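Local coordinates for protein catechol 1,2-dioxygenase (Acinetobacter sp., PDB 1DMH) that catalyses the Fe(3+)-dependent intradiol ring cleavage of catechol by O2 to cis,cis-muconate, the first step of catechol breakdown in the beta-ketoadipate pathway, at residues A[137-141]-A[184-190]. Residues are numbered along the deposited sequence; the frame is centred on the assembly and turned at random.
Sequences HGTIF and TDENGQY
Extended strand 137-141 runs antiparallel to 189-190. In 184-190, T184 comes first: its CG2 lies 3.5 Å from I140 CG1 (chi1 and chi2 both m), while T184 OG1 hydrogen-bonds to L148 O and A151 N. D185 to G188 form a type I beta turn (G188 N to D185 O, 2.7 Å); D185 OD1 accepts from N187 N (an Asx turn) and Q189 N, both 2.9 Å. G188, at phi/psi 67/24, gives its O to I140 N at 2.7 Å, the shortest hydrogen bond between the segments. Q189 faces T139 in a non-hydrogen-bonded pair (CA-CA 4.2 Å), with a weak Q189 NE2 to T139 OG1 hydrogen bond of 3.4 Å. Y190 and G138 form the hydrogen-bonded pair: G138 N to Y190 O and Y190 N to G138 O, both 3.1 Å. With chi1 p, the Y190 ring lies with one face over G138 N; an ideal CB on G138 would come within 2.9 Å of Y190 CE1, so the missing side chain makes room. The pair lies inside the catalytic domain's mixed sheet: strand 283-291 flanks 137-141 on its other side, 120-122 runs parallel to 189-195, Y190 OH hydrogen-bonds with F288 O and Y227 OH, and 152-157 packs against I140, T184 and Y190.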
loop_
_atom_site.group_PDB
_atom_site.type_symbol
_atom_site.label_atom_id
_atom_site.label_comp_id
_atom_site.label_asym_id
_atom_site.label_seq_id
_atom_site.Cartn_x
_atom_site.Cartn_y
_atom_site.Cartn_z
ATOM N N HIS A 137 10.436 -38.197 -0.230
ATOM C CA HIS A 137 11.398 -38.528 -1.257
ATOM C C HIS A 137 10.737 -38.640 -2.623
ATOM O O HIS A 137 9.514 -38.708 -2.747
ATOM C CB HIS A 137 12.115 -39.830 -0.866
ATOM C CG HIS A 137 11.199 -41.005 -0.699
ATOM N ND1 HIS A 137 10.911 -41.877 -1.726
ATOM C CD2 HIS A 137 10.472 -41.428 0.366
ATOM C CE1 HIS A 137 10.050 -42.788 -1.304
ATOM N NE2 HIS A 137 9.768 -42.539 -0.039
ATOM N N GLY A 138 11.563 -38.628 -3.656
ATOM C CA GLY A 138 11.033 -38.733 -4.990
ATOM C C GLY A 138 12.146 -38.710 -5.999
ATOM O O GLY A 138 13.321 -38.725 -5.643
ATOM N N THR A 139 11.762 -38.673 -7.265
ATOM C CA THR A 139 12.721 -38.648 -8.352
ATOM C C THR A 139 12.443 -37.417 -9.198
ATOM O O THR A 139 11.292 -37.007 -9.338
ATOM C CB THR A 139 12.567 -39.905 -9.263
ATOM O OG1 THR A 139 12.807 -41.096 -8.497
ATOM C CG2 THR A 139 13.551 -39.834 -10.449
ATOM N N ILE A 140 13.494 -36.814 -9.743
ATOM C CA ILE A 140 13.309 -35.671 -10.624
ATOM C C ILE A 140 13.512 -36.184 -12.056
ATOM O O ILE A 140 14.519 -36.818 -12.343
ATOM C CB ILE A 140 14.338 -34.554 -10.346
ATOM C CG1 ILE A 140 14.188 -34.058 -8.905
ATOM C CG2 ILE A 140 14.157 -33.413 -11.368
ATOM C CD1 ILE A 140 12.786 -33.520 -8.578
ATOM N N PHE A 141 12.559 -35.920 -12.945
ATOM C CA PHE A 141 12.658 -36.344 -14.342
ATOM C C PHE A 141 12.887 -35.181 -15.297
ATOM O O PHE A 141 12.282 -34.123 -15.122
ATOM C CB PHE A 141 11.390 -37.063 -14.773
ATOM C CG PHE A 141 11.135 -38.333 -14.032
ATOM C CD1 PHE A 141 11.788 -39.508 -14.401
ATOM C CD2 PHE A 141 10.235 -38.372 -12.977
ATOM C CE1 PHE A 141 11.543 -40.707 -13.734
ATOM C CE2 PHE A 141 9.978 -39.574 -12.299
ATOM C CZ PHE A 141 10.634 -40.738 -12.682
ATOM N N THR A 184 20.113 -33.753 -6.625
ATOM C CA THR A 184 19.719 -35.125 -6.874
ATOM C C THR A 184 20.953 -36.017 -7.108
ATOM O O THR A 184 21.982 -35.571 -7.626
ATOM C CB THR A 184 18.717 -35.222 -8.050
ATOM O OG1 THR A 184 19.268 -34.608 -9.216
ATOM C CG2 THR A 184 17.407 -34.508 -7.682
ATOM N N ASP A 185 20.842 -37.270 -6.681
ATOM C CA ASP A 185 21.925 -38.245 -6.806
ATOM C C ASP A 185 21.932 -38.928 -8.182
ATOM O O ASP A 185 21.154 -38.559 -9.073
ATOM C CB ASP A 185 21.780 -39.285 -5.691
ATOM C CG ASP A 185 20.499 -40.098 -5.812
ATOM O OD1 ASP A 185 19.916 -40.160 -6.918
ATOM O OD2 ASP A 185 20.079 -40.699 -4.800
ATOM N N GLU A 186 22.803 -39.935 -8.322
ATOM C CA GLU A 186 23.000 -40.722 -9.560
ATOM C C GLU A 186 21.734 -41.266 -10.186
ATOM O O GLU A 186 21.718 -41.624 -11.358
ATOM C CB GLU A 186 23.923 -41.920 -9.301
ATOM C CG GLU A 186 25.196 -41.592 -8.562
ATOM C CD GLU A 186 24.929 -41.152 -7.126
ATOM O OE1 GLU A 186 24.379 -41.978 -6.356
ATOM O OE2 GLU A 186 25.265 -39.988 -6.773
ATOM N N ASN A 187 20.670 -41.359 -9.401
ATOM C CA ASN A 187 19.429 -41.886 -9.927
ATOM C C ASN A 187 18.369 -40.806 -9.984
ATOM O O ASN A 187 17.180 -41.114 -10.105
ATOM C CB ASN A 187 19.004 -43.113 -9.129
ATOM C CG ASN A 187 20.043 -44.216 -9.217
ATOM O OD1 ASN A 187 20.611 -44.462 -10.284
ATOM N ND2 ASN A 187 20.300 -44.881 -8.098
ATOM N N GLY A 188 18.797 -39.554 -9.899
ATOM C CA GLY A 188 17.869 -38.442 -9.975
ATOM C C GLY A 188 16.927 -38.355 -8.784
ATOM O O GLY A 188 15.842 -37.766 -8.881
ATOM N N GLN A 189 17.348 -38.918 -7.654
ATOM C CA GLN A 189 16.521 -38.909 -6.462
ATOM C C GLN A 189 16.916 -37.928 -5.356
ATOM O O GLN A 189 18.070 -37.506 -5.243
ATOM C CB GLN A 189 16.440 -40.325 -5.897
ATOM C CG GLN A 189 15.777 -41.303 -6.858
ATOM C CD GLN A 189 15.572 -42.690 -6.257
ATOM O OE1 GLN A 189 16.501 -43.299 -5.722
ATOM N NE2 GLN A 189 14.351 -43.199 -6.362
ATOM N N TYR A 190 15.929 -37.540 -4.556
ATOM C CA TYR A 190 16.156 -36.652 -3.415
ATOM C C TYR A 190 15.408 -37.320 -2.273
ATOM O O TYR A 190 14.409 -38.014 -2.485
ATOM C CB TYR A 190 15.597 -35.244 -3.681
ATOM C CG TYR A 190 14.075 -35.153 -3.702
ATOM C CD1 TYR A 190 13.352 -35.441 -4.862
ATOM C CD2 TYR A 190 13.365 -34.829 -2.553
ATOM C CE1 TYR A 190 11.953 -35.413 -4.877
ATOM C CE2 TYR A 190 11.966 -34.796 -2.555
ATOM C CZ TYR A 190 11.267 -35.089 -3.720
ATOM O OH TYR A 190 9.885 -35.072 -3.722
#